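Local coordinates for IroE protein (Escherichia coli, PDB 2GZS), which hydrolyses the trilactone ring of the siderophore enterobactin and its glucosylated salmochelin forms, usually cutting once to give linearised trimers, at residues W146-G151 / N252-Q257; I45-D50 / S162-S167; R177-L182 / S221-T226; S158-S163 / T187-L192. One frame throughout, in Å; residues are numbered along the deposited sequence.

In the fold
Contacts 1 and 2 sit near the middle of the alpha/beta-hydrolase fold, their centres about 12 Å apart, on the neighbouring parallel strands 143-148 and 43-48. Backbone pairing of W146 with Y47 and L49 ties them together. Contacts 3 and 4 lie farther out, about 18 and 17 Å from the chain's centre. They meet each other through T226 against T187 and L182 against L160. Helix 150-161, which leaves the nucleophile S149, runs from contact 1 to contact 4, and contact 2 takes over at S162 and S163. In sequence, 45-50 comes first and 252-257 last, so contact 1 spans contacts 3 and 4 and brings the C-terminal helix back to the active-site strand.

Contact 1. Residues W146-G151 / N252-Q257; sequences WGHSYG and NASFRQ. With DFP (diisopropyl phosphonate), chain B.
The nucleophile elbow of this alpha/beta-hydrolase is built here, and W146, on the strand leading into it, packs against S254 and F255 of helix 247-262. With CG anti to the backbone N (chi1 172°), the indole reaches across to the helix. F255 sends its CB, not its ring, over one face of the indole, a CH-pi contact 3.6 Å from CB to the centroid of the W146 six-membered ring. S254 meets the same indole at its edge, where W146 NE1 makes a weak, bent hydrogen bond of 3.4 Å to S254 OG, at 138°. That hydroxyl has a stronger partner in M250 O, one turn earlier in the helix. An alanine in place of W146 would probably open a gap beneath F255 CB and remove the weak bond to S254 OG. H148 extends the contact toward the catalytic centre, its CD2 4.3 Å from S254 OG, and its side chain lies close to that of H247, the other active-site residue. Beyond it, S149 turns the sharp corner of the GxSxG elbow in a strained backbone conformation (phi 67°). G147 and G151 suit this corner: a CB on G147 would collide with G151 O. Diisopropyl phosphonate is joined to the nucleophile by a covalent bond of 1.5 Å between S149 OG and P, and one of its isopropyl carbons, C1', lies over the centre of the Y150 ring. R90 NH1 also hydrogen-bonds the inhibitor, and Y150 N, placed as in an oxyanion hole, donates almost straight to O3P at 2.9 Å.

Contact 2. Residues I45-D50 / S162-S167; sequences ILYMLD and SSYFRS
Y47 and F165 both hold CG anti to their carbonyl carbon and beside the backbone N (chi1 -74° and -59°), and these torsions send the two rings toward each other from the strand and the loop. They meet as an offset edge-to-face pair, with the planes at 74° and the centroids of the Y47 and F165 rings 5.7 Å apart. F165 supplies the edge. Its CE1 alone does the touching, 3.7 Å from Y47 CD2 and 3.9 Å from Y47 CG, so it presses on the CB side of the tyrosine ring and well away from the hydroxyl. The two side chains run at about a right angle to each other. Y164 backs this pair on the loop side: its CD2 stands 3.9 Å above the plane of the F165 ring, over the centre, so F165 offers its face to one tyrosine and its edge to the other. The Y47 and Y164 hydroxyls approach to 4.4 Å between their OH atoms, too far for a hydrogen bond, and Y47 OH bonds E133 OE2 instead, which gives the polar end of a buried ring its partner. Just before the aromatics, S162 OG accepts from Y164 N at 2.9 Å, an ST turn that shapes the chain as it leaves helix 150-161. The same hydroxyl also bonds E125 OE2. Helix 117-132 lies against both sides of the contact, with A129 touching Y47 and Y164, and E125 touching F165. The loop, which joins helix 150-161 to strand 167-171, reaches strand 43-48 through its aromatic side chains, past the intervening strand 143-148.

Contact 3. Residues R177-L182 / S221-T226; sequences RGYDAL and SKIHTT
K222 and D180 join two helices by a salt bridge on the solvent-facing side of the contact. The lysine NZ donates to D180 OD1 at 2.8 Å, on the syn lone pair, the side of the other oxygen. D180 OD2 is 3.3 Å from the same K222 NZ, so the ammonium sits nearer one oxygen than the other. K222 gets there with a chain bent at chi3 (-149°), its CD passing 4.1 Å from Y179 CE2 on the way. A methionine in place of K222 would probably leave the D180 carboxylate without its cationic mate. Further in, Y179 OH rests 3.8 Å from I223 CG1, an apolar neighbour. The carbonyl oxygen of K222 is doubly used: T226 N donates to K222 O at 2.9 Å in the normal helical way, and T226 OG1 donates to K222 O at 2.8 Å from the opposite face of the carbonyl plane, 38° out of it. At the start of the other helix, G178 O takes L182 N at 3.0 Å, while the amides of R177 and G178 are held by the carboxylate of E99. Helix 179-187 lies between two others: T226 of helix 219-232 touches its L183 and T187, and its L182 packs onto L153, L156 and L160 of helix 150-161.

Contact 4. Residues S158-S163 / T187-L192; sequences SWLSSS and TAVEPL
V189 packs into the angle between W159 and L160 mainly through one branch, CG1, and this is where the contact is tight. V189 CG1 lies 3.7 Å from W159 CZ3 and 3.9 Å from L160 CD2; the first torsion (chi1 -66°), with CG1 anti to the carbonyl carbon, points this branch at both. The other methyl, V189 CG2, adds a looser touch, 4.1 Å from W159 CH2. W159, its CG anti to the backbone N, reaches out with the far rim of the six-membered ring, CZ3 and CH2. The valine's side chain crosses the tryptophan at about a right angle and the leucine obliquely. These residues belong to the last turn of helix 150-161, which follows the nucleophile strand in this alpha/beta-hydrolase fold, and to the loop between helix 179-187 and strand 198-203. F194 also packs on both W159 and V189. Away from this apolar spot the contact gives way to solvent: E190, P191 and L192 run on exposed, as do S161 at the helix end and S163 just past it. Two lysines bind the chain nearby, K233 NZ donating to T187 O and V189 O, and K197 NZ to W159 O and S162 O.

Contact 1. Residues W146-G151 / N252-Q257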
# COMPACT_ATOMS: atom_id res chain seq x y z
N TRP A 146 -0.11 1.35 0.79
CA TRP A 146 -0.18 1.34 -0.68
C TRP A 146 0.07 -0.07 -1.18
O TRP A 146 0.90 -0.83 -0.69
CB TRP A 146 0.97 2.27 -1.25
CG TRP A 146 1.09 2.17 -2.77
CD1 TRP A 146 0.41 2.94 -3.70
CD2 TRP A 146 1.92 1.24 -3.50
NE1 TRP A 146 0.80 2.50 -4.95
CE2 TRP A 146 1.70 1.50 -4.90
CE3 TRP A 146 2.82 0.22 -3.11
CZ2 TRP A 146 2.37 0.75 -5.89
CZ3 TRP A 146 3.49 -0.52 -4.13
CH2 TRP A 146 3.23 -0.22 -5.47
N GLY A 147 -0.66 -0.36 -2.31
CA GLY A 147 -0.39 -1.60 -3.06
C GLY A 147 -0.97 -1.51 -4.47
O GLY A 147 -1.87 -0.72 -4.68
N HIS A 148 -0.36 -2.37 -5.33
CA HIS A 148 -0.77 -2.37 -6.74
C HIS A 148 -1.23 -3.77 -7.17
O HIS A 148 -0.62 -4.75 -6.82
CB HIS A 148 0.47 -1.96 -7.60
CG HIS A 148 0.27 -2.03 -9.09
ND1 HIS A 148 0.64 -3.15 -9.81
CD2 HIS A 148 -0.24 -1.12 -9.95
CE1 HIS A 148 0.35 -2.89 -11.08
NE2 HIS A 148 -0.18 -1.70 -11.24
N SER A 149 -2.31 -3.71 -7.96
CA SER A 149 -2.81 -4.98 -8.60
C SER A 149 -3.36 -5.88 -7.49
O SER A 149 -4.27 -5.38 -6.82
CB SER A 149 -1.74 -5.57 -9.51
OG SER A 149 -2.42 -6.63 -10.31
N TYR A 150 -2.84 -7.09 -7.25
CA TYR A 150 -3.31 -7.77 -6.03
C TYR A 150 -3.08 -6.90 -4.80
O TYR A 150 -3.89 -6.92 -3.87
CB TYR A 150 -2.61 -9.11 -5.86
CG TYR A 150 -3.09 -10.31 -6.69
CD1 TYR A 150 -4.44 -10.36 -7.04
CD2 TYR A 150 -2.20 -11.28 -7.05
CE1 TYR A 150 -4.84 -11.46 -7.79
CE2 TYR A 150 -2.61 -12.40 -7.79
CZ TYR A 150 -3.94 -12.42 -8.14
OH TYR A 150 -4.41 -13.51 -8.86
N GLY A 151 -1.99 -6.13 -4.79
CA GLY A 151 -1.75 -5.22 -3.65
C GLY A 151 -2.86 -4.20 -3.56
O GLY A 151 -3.25 -3.78 -2.46
N ASN A 252 5.16 2.25 -11.03
CA ASN A 252 6.04 3.36 -10.64
C ASN A 252 5.26 4.59 -10.28
O ASN A 252 5.43 5.24 -9.25
CB ASN A 252 6.92 3.76 -11.84
CG ASN A 252 8.09 2.82 -12.05
OD1 ASN A 252 8.31 1.98 -11.17
ND2 ASN A 252 8.77 2.99 -13.17
N ALA A 253 4.35 5.03 -11.17
CA ALA A 253 3.60 6.25 -10.95
C ALA A 253 2.81 6.24 -9.67
O ALA A 253 2.72 7.22 -8.91
CB ALA A 253 2.61 6.49 -12.12
N SER A 254 2.14 5.11 -9.42
CA SER A 254 1.23 5.08 -8.27
C SER A 254 2.07 5.02 -6.96
O SER A 254 1.64 5.75 -6.06
CB SER A 254 0.26 3.90 -8.45
OG SER A 254 0.90 2.65 -8.33
N PHE A 255 3.15 4.25 -6.94
CA PHE A 255 3.86 4.25 -5.63
C PHE A 255 4.52 5.61 -5.45
O PHE A 255 4.57 6.11 -4.32
CB PHE A 255 4.83 3.08 -5.56
CG PHE A 255 6.29 3.25 -5.84
CD1 PHE A 255 7.18 3.87 -4.93
CD2 PHE A 255 6.87 2.77 -7.01
CE1 PHE A 255 8.53 4.01 -5.21
CE2 PHE A 255 8.20 2.94 -7.30
CZ PHE A 255 9.06 3.56 -6.40
N ARG A 256 5.09 6.17 -6.51
CA ARG A 256 5.81 7.46 -6.28
C ARG A 256 4.83 8.54 -5.97
O ARG A 256 5.05 9.39 -5.09
CB ARG A 256 6.64 7.75 -7.54
CG ARG A 256 7.81 6.81 -7.70
CD ARG A 256 8.55 7.21 -8.99
NE ARG A 256 9.33 6.06 -9.44
CZ ARG A 256 10.65 6.11 -9.56
NH1 ARG A 256 11.21 7.27 -9.26
NH2 ARG A 256 11.25 5.00 -9.98
N GLN A 257 3.67 8.61 -6.61
CA GLN A 257 2.70 9.65 -6.33
C GLN A 257 2.10 9.48 -4.93
O GLN A 257 1.82 10.47 -4.27
CB GLN A 257 1.62 9.74 -7.44
CG GLN A 257 0.65 10.90 -7.18
CD GLN A 257 1.34 12.26 -7.32
OE1 GLN A 257 1.77 12.60 -8.43
NE2 GLN A 257 1.49 13.03 -6.26
C1 DFP B . -0.58 -7.15 -12.83
C2 DFP B . -0.33 -8.38 -13.71
C3 DFP B . 0.46 -6.06 -13.03
C1' DFP B . -3.56 -9.72 -10.60
C2' DFP B . -4.80 -8.90 -10.37
C3' DFP B . -3.90 -10.80 -11.68
P DFP B . -1.59 -7.93 -10.45
O1P DFP B . -0.43 -7.66 -11.46
O2P DFP B . -2.58 -8.92 -11.20
O3P DFP B . -1.11 -8.49 -9.13

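Contact 2. Residues I45-D50 / S162-S167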
# COMPACT_ATOMS: atom_id res chain seq x y z
N ILE A 45 4.05 8.05 7.55
CA ILE A 45 4.72 6.79 7.26
C ILE A 45 3.87 6.02 6.23
O ILE A 45 2.64 6.03 6.41
CB ILE A 45 4.94 5.94 8.54
CG1 ILE A 45 5.74 4.66 8.28
CG2 ILE A 45 3.62 5.67 9.29
CD1 ILE A 45 6.18 3.93 9.58
N LEU A 46 4.54 5.44 5.23
CA LEU A 46 3.76 4.75 4.19
C LEU A 46 4.28 3.31 4.12
O LEU A 46 5.47 3.11 3.88
CB LEU A 46 3.93 5.50 2.88
CG LEU A 46 3.04 4.91 1.74
CD1 LEU A 46 1.55 4.90 2.01
CD2 LEU A 46 3.35 5.67 0.45
N TYR A 47 3.38 2.36 4.35
CA TYR A 47 3.63 0.93 4.25
C TYR A 47 3.32 0.47 2.82
O TYR A 47 2.21 0.87 2.36
CB TYR A 47 2.75 0.18 5.26
CG TYR A 47 3.24 0.33 6.71
CD1 TYR A 47 4.00 -0.68 7.28
CD2 TYR A 47 2.91 1.49 7.38
CE1 TYR A 47 4.48 -0.57 8.60
CE2 TYR A 47 3.39 1.58 8.70
CZ TYR A 47 4.13 0.58 9.25
OH TYR A 47 4.59 0.74 10.58
N MSE A 48 4.23 -0.20 2.17
CA MSE A 48 4.11 -0.46 0.75
C MSE A 48 4.31 -1.94 0.46
O MSE A 48 5.30 -2.55 0.83
CB MSE A 48 5.22 0.34 0.01
CG MSE A 48 5.00 1.86 0.37
SE MSE A 48 6.11 3.04 -0.73
CE MSE A 48 7.34 1.66 -0.23
N LEU A 49 3.28 -2.51 -0.23
CA LEU A 49 3.43 -3.92 -0.59
C LEU A 49 4.38 -4.11 -1.79
O LEU A 49 4.88 -3.16 -2.39
CB LEU A 49 2.05 -4.47 -0.94
CG LEU A 49 0.98 -4.34 0.15
CD1 LEU A 49 -0.23 -5.24 -0.21
CD2 LEU A 49 1.35 -4.46 1.57
N ASP A 50 4.65 -5.36 -2.14
CA ASP A 50 5.65 -5.67 -3.16
C ASP A 50 6.96 -4.96 -2.90
O ASP A 50 7.53 -4.32 -3.78
CB ASP A 50 5.09 -5.36 -4.57
CG ASP A 50 3.94 -6.31 -4.92
OD1 ASP A 50 4.08 -7.53 -4.63
OD2 ASP A 50 2.97 -5.75 -5.50
N SER A 162 -9.73 -2.31 8.63
CA SER A 162 -8.62 -1.91 9.52
C SER A 162 -9.00 -0.66 10.30
O SER A 162 -9.71 0.18 9.76
CB SER A 162 -7.37 -1.61 8.67
OG SER A 162 -6.29 -1.19 9.54
N SER A 163 -8.49 -0.52 11.52
CA SER A 163 -8.50 0.80 12.17
C SER A 163 -7.08 1.33 12.29
O SER A 163 -6.80 2.34 12.99
CB SER A 163 -9.14 0.76 13.57
OG SER A 163 -8.48 -0.28 14.29
N TYR A 164 -6.11 0.71 11.67
CA TYR A 164 -4.70 1.03 11.94
C TYR A 164 -4.17 2.11 11.02
O TYR A 164 -3.34 2.93 11.36
CB TYR A 164 -3.83 -0.24 11.77
CG TYR A 164 -2.43 -0.09 12.32
CD1 TYR A 164 -2.19 -0.19 13.70
CD2 TYR A 164 -1.37 0.13 11.46
CE1 TYR A 164 -0.89 -0.07 14.20
CE2 TYR A 164 -0.10 0.24 11.99
CZ TYR A 164 0.16 0.15 13.34
OH TYR A 164 1.50 0.31 13.69
N PHE A 165 -4.60 2.09 9.75
CA PHE A 165 -4.14 3.07 8.80
C PHE A 165 -5.12 4.21 8.61
O PHE A 165 -6.32 4.02 8.76
CB PHE A 165 -3.87 2.43 7.40
CG PHE A 165 -2.85 1.33 7.46
CD1 PHE A 165 -1.47 1.57 7.41
CD2 PHE A 165 -3.29 0.02 7.60
CE1 PHE A 165 -0.62 0.50 7.53
CE2 PHE A 165 -2.40 -1.02 7.73
CZ PHE A 165 -1.03 -0.80 7.65
N ARG A 166 -4.64 5.41 8.24
CA ARG A 166 -5.52 6.51 7.96
C ARG A 166 -5.65 6.79 6.46
O ARG A 166 -6.66 7.37 6.04
CB ARG A 166 -4.98 7.76 8.69
CG ARG A 166 -5.16 7.57 10.21
CD ARG A 166 -6.63 7.72 10.59
NE ARG A 166 -7.04 9.12 10.64
CZ ARG A 166 -7.19 9.85 11.74
NH1 ARG A 166 -6.97 9.32 12.93
NH2 ARG A 166 -7.57 11.11 11.65
N SER A 167 -4.64 6.45 5.68
CA SER A 167 -4.69 6.70 4.26
C SER A 167 -4.46 5.39 3.48
O SER A 167 -3.58 4.62 3.82
CB SER A 167 -3.63 7.74 3.83
OG SER A 167 -4.13 9.01 4.30

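Contact 3. Residues R177-L182 / S221-T226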
# COMPACT_ATOMS: atom_id res chain seq x y z
N ARG A 177 -9.81 -10.21 -10.26
CA ARG A 177 -11.13 -10.80 -10.52
C ARG A 177 -12.21 -10.35 -9.54
O ARG A 177 -13.39 -10.22 -9.85
CB ARG A 177 -11.01 -12.31 -10.36
CG ARG A 177 -10.11 -13.02 -11.35
CD ARG A 177 -10.28 -14.54 -11.06
NE ARG A 177 -11.61 -14.94 -11.52
CZ ARG A 177 -12.68 -15.25 -10.81
NH1 ARG A 177 -12.76 -15.26 -9.47
NH2 ARG A 177 -13.77 -15.59 -11.51
N GLY A 178 -11.80 -10.11 -8.29
CA GLY A 178 -12.88 -9.77 -7.35
C GLY A 178 -12.96 -8.28 -7.08
O GLY A 178 -13.40 -7.79 -6.02
N TYR A 179 -12.50 -7.47 -8.05
CA TYR A 179 -12.61 -6.01 -7.95
C TYR A 179 -14.02 -5.55 -7.69
O TYR A 179 -14.31 -4.78 -6.80
CB TYR A 179 -12.11 -5.38 -9.27
CG TYR A 179 -12.36 -3.96 -9.63
CD1 TYR A 179 -11.82 -2.98 -8.79
CD2 TYR A 179 -13.08 -3.52 -10.75
CE1 TYR A 179 -12.00 -1.64 -9.06
CE2 TYR A 179 -13.27 -2.18 -11.03
CZ TYR A 179 -12.72 -1.24 -10.17
OH TYR A 179 -12.83 0.13 -10.37
N ASP A 180 -14.99 -5.99 -8.51
CA ASP A 180 -16.35 -5.53 -8.35
C ASP A 180 -16.92 -6.00 -7.02
O ASP A 180 -17.70 -5.21 -6.47
CB ASP A 180 -17.27 -6.01 -9.49
CG ASP A 180 -16.91 -5.34 -10.84
OD1 ASP A 180 -17.39 -4.22 -11.05
OD2 ASP A 180 -16.18 -5.94 -11.65
N ALA A 181 -16.54 -7.22 -6.62
CA ALA A 181 -17.10 -7.67 -5.31
C ALA A 181 -16.61 -6.79 -4.16
O ALA A 181 -17.30 -6.44 -3.19
CB ALA A 181 -16.70 -9.10 -4.99
N LEU A 182 -15.33 -6.40 -4.25
CA LEU A 182 -14.76 -5.47 -3.26
C LEU A 182 -15.36 -4.10 -3.38
O LEU A 182 -15.66 -3.48 -2.33
CB LEU A 182 -13.24 -5.33 -3.49
CG LEU A 182 -12.19 -5.58 -2.45
CD1 LEU A 182 -12.69 -6.32 -1.23
CD2 LEU A 182 -11.01 -6.33 -3.09
N SER A 221 -16.58 4.75 -14.94
CA SER A 221 -17.95 4.84 -14.50
C SER A 221 -18.11 4.31 -13.08
O SER A 221 -18.69 5.00 -12.24
CB SER A 221 -18.83 4.04 -15.47
OG SER A 221 -20.17 4.10 -15.05
N LYS A 222 -17.57 3.14 -12.84
CA LYS A 222 -17.61 2.51 -11.53
C LYS A 222 -16.96 3.39 -10.48
O LYS A 222 -17.48 3.52 -9.36
CB LYS A 222 -16.88 1.14 -11.61
CG LYS A 222 -17.83 0.09 -12.18
CD LYS A 222 -17.14 -1.26 -12.11
CE LYS A 222 -17.58 -2.18 -13.23
NZ LYS A 222 -16.52 -3.21 -13.46
N ILE A 223 -15.82 3.99 -10.87
CA ILE A 223 -15.15 4.81 -9.87
C ILE A 223 -15.91 6.07 -9.60
O ILE A 223 -16.04 6.51 -8.44
CB ILE A 223 -13.74 5.18 -10.39
CG1 ILE A 223 -12.83 3.95 -10.51
CG2 ILE A 223 -13.12 6.24 -9.49
CD1 ILE A 223 -11.54 4.27 -11.24
N HIS A 224 -16.52 6.70 -10.62
CA HIS A 224 -17.23 7.92 -10.28
C HIS A 224 -18.43 7.61 -9.39
O HIS A 224 -18.68 8.39 -8.46
CB HIS A 224 -17.65 8.71 -11.54
CG HIS A 224 -16.37 9.27 -12.14
ND1 HIS A 224 -15.47 10.01 -11.40
CD2 HIS A 224 -15.81 9.18 -13.37
CE1 HIS A 224 -14.43 10.36 -12.13
NE2 HIS A 224 -14.63 9.87 -13.33
N THR A 225 -19.13 6.50 -9.65
CA THR A 225 -20.23 6.23 -8.73
C THR A 225 -19.69 5.97 -7.32
O THR A 225 -20.28 6.41 -6.33
CB THR A 225 -20.99 4.98 -9.18
OG1 THR A 225 -21.63 5.32 -10.43
CG2 THR A 225 -22.05 4.52 -8.20
N THR A 226 -18.57 5.23 -7.29
CA THR A 226 -17.98 4.87 -6.01
C THR A 226 -17.66 6.14 -5.22
O THR A 226 -18.05 6.25 -4.06
CB THR A 226 -16.71 4.03 -6.19
OG1 THR A 226 -17.08 2.73 -6.67
CG2 THR A 226 -16.02 3.79 -4.83

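Contact 4. Residues S158-S163 / T187-L192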
# COMPACT_ATOMS: atom_id res chain seq x y z
N SER A 158 -8.35 -3.80 3.32
CA SER A 158 -7.89 -3.22 4.59
C SER A 158 -8.67 -1.94 4.88
O SER A 158 -9.01 -1.69 6.06
CB SER A 158 -6.39 -2.84 4.42
OG SER A 158 -5.63 -4.01 4.25
N TRP A 159 -9.00 -1.13 3.88
CA TRP A 159 -9.86 0.05 4.13
C TRP A 159 -11.17 -0.39 4.76
O TRP A 159 -11.78 0.23 5.63
CB TRP A 159 -10.13 0.76 2.77
CG TRP A 159 -10.97 2.01 2.95
CD1 TRP A 159 -10.53 3.28 3.27
CD2 TRP A 159 -12.38 2.13 2.82
NE1 TRP A 159 -11.59 4.14 3.34
CE2 TRP A 159 -12.77 3.45 3.06
CE3 TRP A 159 -13.37 1.19 2.51
CZ2 TRP A 159 -14.09 3.90 3.01
CZ3 TRP A 159 -14.69 1.62 2.45
CH2 TRP A 159 -15.04 2.93 2.69
N LEU A 160 -11.70 -1.56 4.35
CA LEU A 160 -12.96 -2.10 4.91
C LEU A 160 -12.78 -2.57 6.33
O LEU A 160 -13.73 -2.48 7.11
CB LEU A 160 -13.47 -3.29 4.08
CG LEU A 160 -14.13 -2.89 2.76
CD1 LEU A 160 -14.25 -4.12 1.84
CD2 LEU A 160 -15.48 -2.24 3.05
N SER A 161 -11.62 -3.11 6.68
CA SER A 161 -11.54 -3.84 7.97
C SER A 161 -10.62 -3.19 8.99
O SER A 161 -10.70 -3.47 10.20
CB SER A 161 -11.09 -5.27 7.67
OG SER A 161 -11.79 -5.87 6.57
N SER A 162 -9.73 -2.31 8.63
CA SER A 162 -8.62 -1.91 9.52
C SER A 162 -9.00 -0.66 10.30
O SER A 162 -9.71 0.18 9.76
CB SER A 162 -7.37 -1.61 8.67
OG SER A 162 -6.29 -1.19 9.54
N SER A 163 -8.49 -0.52 11.52
CA SER A 163 -8.50 0.80 12.17
C SER A 163 -7.08 1.33 12.29
O SER A 163 -6.80 2.34 12.99
CB SER A 163 -9.14 0.76 13.57
OG SER A 163 -8.48 -0.28 14.29
N THR A 187 -18.83 0.36 -1.18
CA THR A 187 -19.87 1.37 -1.24
C THR A 187 -21.05 0.96 -0.32
O THR A 187 -21.93 1.81 -0.21
CB THR A 187 -20.39 1.61 -2.67
OG1 THR A 187 -20.88 0.39 -3.26
CG2 THR A 187 -19.24 2.04 -3.60
N ALA A 188 -21.02 -0.19 0.31
CA ALA A 188 -22.09 -0.61 1.21
C ALA A 188 -21.87 -0.15 2.66
O ALA A 188 -22.72 -0.46 3.49
CB ALA A 188 -22.23 -2.13 1.20
N VAL A 189 -20.71 0.50 2.91
CA VAL A 189 -20.42 0.80 4.31
C VAL A 189 -21.42 1.74 4.92
O VAL A 189 -22.13 2.51 4.26
CB VAL A 189 -19.04 1.50 4.44
CG1 VAL A 189 -17.92 0.58 4.03
CG2 VAL A 189 -19.07 2.76 3.60
N GLU A 190 -21.52 1.71 6.25
CA GLU A 190 -22.48 2.62 6.89
C GLU A 190 -22.05 4.08 6.86
O GLU A 190 -20.82 4.31 6.85
CB GLU A 190 -22.63 2.21 8.37
CG GLU A 190 -23.18 0.82 8.58
CD GLU A 190 -22.07 -0.23 8.53
OE1 GLU A 190 -20.92 0.08 8.12
OE2 GLU A 190 -22.37 -1.38 8.91
N PRO A 191 -22.96 5.03 6.80
CA PRO A 191 -22.62 6.45 6.83
C PRO A 191 -21.69 6.78 7.99
O PRO A 191 -21.97 6.28 9.09
CB PRO A 191 -23.95 7.20 6.99
CG PRO A 191 -24.84 6.26 6.18
CD PRO A 191 -24.44 4.88 6.64
N LEU A 192 -20.68 7.57 7.73
CA LEU A 192 -19.83 8.24 8.71
C LEU A 192 -18.82 7.32 9.37
O LEU A 192 -17.83 7.82 9.87
CB LEU A 192 -20.70 8.93 9.80
CG LEU A 192 -21.68 9.96 9.23
CD1 LEU A 192 -22.18 10.84 10.40
CD2 LEU A 192 -21.11 10.81 8.11